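Local coordinates for cystathionine beta-lyase family protein, YNBB B.subtilis ortholog (Clostridium acetobutylicum, PDB 3HVY), which is a PLP-bound enzyme, probably a carbon-sulfur lyase of the methionine gamma-lyase family, possibly involved in aluminium resistance, at residues I86-E90 against E229-V233. Residues are numbered along the deposited sequence; the frame is centred on the assembly and turned at random.
Sequences IFNTE and EPTDV. With NA (sodium ion), chain X; EDO (1,2-ethanediol), chain Z.
The ring of Phe-87 meets Glu-229 obliquely: CE1 lies 3.5 Å from Glu-229 CG, with the ring and carboxylate planes 79° apart, while Thr-231 OG1 sits at the ring edge, near its plane. The ring of Tyr-256 also meets it, the planes only slightly inclined, and Ile-238 of strand 237-241 touches it too. The Glu-229 chain, bent at chi2, lays CB and CG beside Phe-87 CD1 and CE1, and its carboxylate stays close by; OE1 makes a salt bridge with Arg-184 and OE2 accepts from Phe-224 N.

Thr-231 OG1 donates to Phe-87 O at 2.6 Å, in the carbonyl plane and on a lone pair. Thr-231 CG2 touches Thr-89 CG2 at 3.5 Å. Asn-88 OD1 binds the sodium ion at 2.3 Å; Asn-85 O is a further ligand of the metal. Asn-88 ND2 donates to the syn lone pair of Asp-232 OD1 at 2.8 Å, nearly straight (169°), and also to a 1,2-ethanediol, probably from the crystallisation liquor. Asp-232 OD2 takes Glu-229 N on its anti lone pair, and one water joins it to Ile-86 O.

Helix 74-87 thus ends, in a Schellman motif at Asn-88, against the 3-10 turn before strand 237-241. With Asp-232 OD1 only 7° out of the amide plane, metal and carboxylate probably fix the amide's rotation, and both would be expected to polarise it.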
ATOM      1  N   ILE D  86      13.447  23.708  -4.772  1.00 28.47           N
ATOM      2  CA  ILE D  86      13.121  23.804  -6.199  1.00 29.31           C
ATOM      3  C   ILE D  86      12.418  25.127  -6.519  1.00 29.36           C
ATOM      4  O   ILE D  86      12.736  25.816  -7.504  1.00 27.11           O
ATOM      5  CB  ILE D  86      12.246  22.616  -6.661  1.00 27.15           C
ATOM      6  CG1 ILE D  86      13.094  21.344  -6.638  1.00 30.50           C
ATOM      7  CG2 ILE D  86      11.639  22.878  -8.066  1.00 27.25           C
ATOM      8  CD1 ILE D  86      12.269  20.010  -6.728  1.00 24.08           C
ATOM      9  N   PHE D  87      11.474  25.491  -5.666  1.00 29.21           N
ATOM     10  CA  PHE D  87      10.691  26.698  -5.880  1.00 29.35           C
ATOM     11  C   PHE D  87      11.367  27.977  -5.366  1.00 29.90           C
ATOM     12  O   PHE D  87      10.849  29.070  -5.536  1.00 31.95           O
ATOM     13  CB  PHE D  87       9.306  26.538  -5.234  1.00 29.13           C
ATOM     14  CG  PHE D  87       8.366  25.677  -6.031  1.00 33.56           C
ATOM     15  CD1 PHE D  87       7.796  26.158  -7.191  1.00 30.91           C
ATOM     16  CD2 PHE D  87       8.057  24.390  -5.629  1.00 34.99           C
ATOM     17  CE1 PHE D  87       6.899  25.373  -7.945  1.00 30.51           C
ATOM     18  CE2 PHE D  87       7.198  23.604  -6.355  1.00 38.57           C
ATOM     19  CZ  PHE D  87       6.596  24.100  -7.520  1.00 34.38           C
ATOM     20  N   ASN D  88      12.504  27.808  -4.713  1.00 25.65           N
ATOM     21  CA  ASN D  88      13.246  28.905  -4.080  1.00 28.15           C
ATOM     22  C   ASN D  88      12.408  29.677  -3.072  1.00 30.26           C
ATOM     23  O   ASN D  88      12.402  30.919  -3.068  1.00 28.78           O
ATOM     24  CB  ASN D  88      13.875  29.801  -5.153  1.00 27.81           C
ATOM     25  CG  ASN D  88      14.916  29.064  -5.956  1.00 33.09           C
ATOM     26  OD1 ASN D  88      15.823  28.470  -5.382  1.00 33.45           O
ATOM     27  ND2 ASN D  88      14.803  29.095  -7.279  1.00 31.48           N
ATOM     28  N   THR D  89      11.720  28.919  -2.212  1.00 28.55           N
ATOM     29  CA  THR D  89      10.871  29.472  -1.162  1.00 31.15           C
ATOM     30  C   THR D  89      11.461  29.113   0.205  1.00 31.21           C
ATOM     31  O   THR D  89      12.298  28.212   0.312  1.00 28.81           O
ATOM     32  CB  THR D  89       9.447  28.890  -1.231  1.00 31.06           C
ATOM     33  OG1 THR D  89       9.469  27.459  -0.997  1.00 27.46           O
ATOM     34  CG2 THR D  89       8.806  29.228  -2.535  1.00 26.05           C
ATOM     35  N   GLU D  90      11.051  29.824   1.237  1.00 31.58           N
ATOM     36  CA  GLU D  90      11.437  29.461   2.610  1.00 30.56           C
ATOM     37  C   GLU D  90      10.868  28.097   2.999  1.00 30.79           C
ATOM     38  O   GLU D  90      11.539  27.301   3.621  1.00 33.55           O
ATOM     39  CB  GLU D  90      10.903  30.472   3.610  1.00 28.05           C
ATOM     40  CG  GLU D  90      11.555  31.823   3.501  1.00 30.23           C
ATOM     41  CD  GLU D  90      10.881  32.877   4.366  1.00 34.33           C
ATOM     42  OE1 GLU D  90       9.826  32.641   4.989  1.00 33.77           O
ATOM     43  OE2 GLU D  90      11.446  33.961   4.430  1.00 35.13           O
ATOM     44  N   GLU D 229       9.501  29.574 -11.794  1.00 31.04           N
ATOM     45  CA  GLU D 229       8.174  29.445 -11.225  1.00 28.41           C
ATOM     46  C   GLU D 229       7.800  30.827 -10.641  1.00 30.39           C
ATOM     47  O   GLU D 229       8.621  31.724 -10.582  1.00 30.59           O
ATOM     48  CB  GLU D 229       8.201  28.361 -10.133  1.00 29.07           C
ATOM     49  CG  GLU D 229       8.532  26.961 -10.650  1.00 32.45           C
ATOM     50  CD  GLU D 229       7.527  26.439 -11.648  1.00 33.97           C
ATOM     51  OE1 GLU D 229       6.354  26.833 -11.524  1.00 35.49           O
ATOM     52  OE2 GLU D 229       7.907  25.628 -12.565  1.00 28.24           O
ATOM     53  N   PRO D 230       6.537  31.032 -10.292  1.00 28.82           N
ATOM     54  CA  PRO D 230       6.082  32.357  -9.806  1.00 28.06           C
ATOM     55  C   PRO D 230       6.813  32.829  -8.545  1.00 27.64           C
ATOM     56  O   PRO D 230       6.980  34.016  -8.329  1.00 29.35           O
ATOM     57  CB  PRO D 230       4.614  32.131  -9.558  1.00 29.25           C
ATOM     58  CG  PRO D 230       4.257  30.977 -10.459  1.00 28.94           C
ATOM     59  CD  PRO D 230       5.432  30.081 -10.431  1.00 30.07           C
ATOM     60  N   THR D 231       7.281  31.872  -7.738  1.00 31.28           N
ATOM     61  CA  THR D 231       8.011  32.145  -6.518  1.00 31.26           C
ATOM     62  C   THR D 231       9.402  32.728  -6.797  1.00 33.62           C
ATOM     63  O   THR D 231      10.043  33.280  -5.919  1.00 33.04           O
ATOM     64  CB  THR D 231       8.091  30.899  -5.656  1.00 28.55           C
ATOM     65  OG1 THR D 231       8.522  29.797  -6.443  1.00 29.80           O
ATOM     66  CG2 THR D 231       6.735  30.588  -5.065  1.00 25.94           C
ATOM     67  N   ASP D 232       9.859  32.584  -8.027  1.00 37.39           N
ATOM     68  CA  ASP D 232      11.129  33.154  -8.475  1.00 34.93           C
ATOM     69  C   ASP D 232      10.942  34.609  -8.920  1.00 34.73           C
ATOM     70  O   ASP D 232      11.918  35.293  -9.201  1.00 30.70           O
ATOM     71  CB  ASP D 232      11.673  32.375  -9.666  1.00 34.27           C
ATOM     72  CG  ASP D 232      12.062  30.943  -9.309  1.00 37.60           C
ATOM     73  OD1 ASP D 232      12.846  30.794  -8.381  1.00 29.91           O
ATOM     74  OD2 ASP D 232      11.604  29.964  -9.952  1.00 33.22           O
ATOM     75  N   VAL D 233       9.702  35.074  -9.051  1.00 31.77           N
ATOM     76  CA  VAL D 233       9.472  36.466  -9.479  1.00 30.59           C
ATOM     77  C   VAL D 233       8.559  37.243  -8.523  1.00 30.47           C
ATOM     78  O   VAL D 233       7.798  38.110  -8.934  1.00 32.28           O
ATOM     79  CB  VAL D 233       8.985  36.500 -10.985  1.00 29.14           C
ATOM     80  CG1 VAL D 233      10.106  35.937 -11.911  1.00 30.17           C
ATOM     81  CG2 VAL D 233       7.756  35.733 -11.165  1.00 23.25           C
TER
HETATM   82 NA    NA X 427      16.791  26.566  -4.594  1.00 37.09          NA
HETATM   83  C1  EDO Z 429      15.874  28.309 -11.152  1.00 42.24           C
HETATM   84  O1  EDO Z 429      16.092  27.832  -9.793  1.00 63.92           O
HETATM   85  C2  EDO Z 429      14.982  29.526 -11.289  1.00 51.03           C
HETATM   86  O2  EDO Z 429      15.779  30.733 -11.331  1.00 51.11           O
HETATM   87  O   HOH W   1      12.444  27.286  -9.751  1.00 30.76           O
HETATM   88  O   HOH W   2      10.329  32.749  -3.181  1.00 27.11           O
HETATM   89  O   HOH W   3      19.090  27.208  -4.870  1.00 47.75           O
HETATM   90  O   HOH W   4      16.473  27.497  -2.134  1.00 44.30           O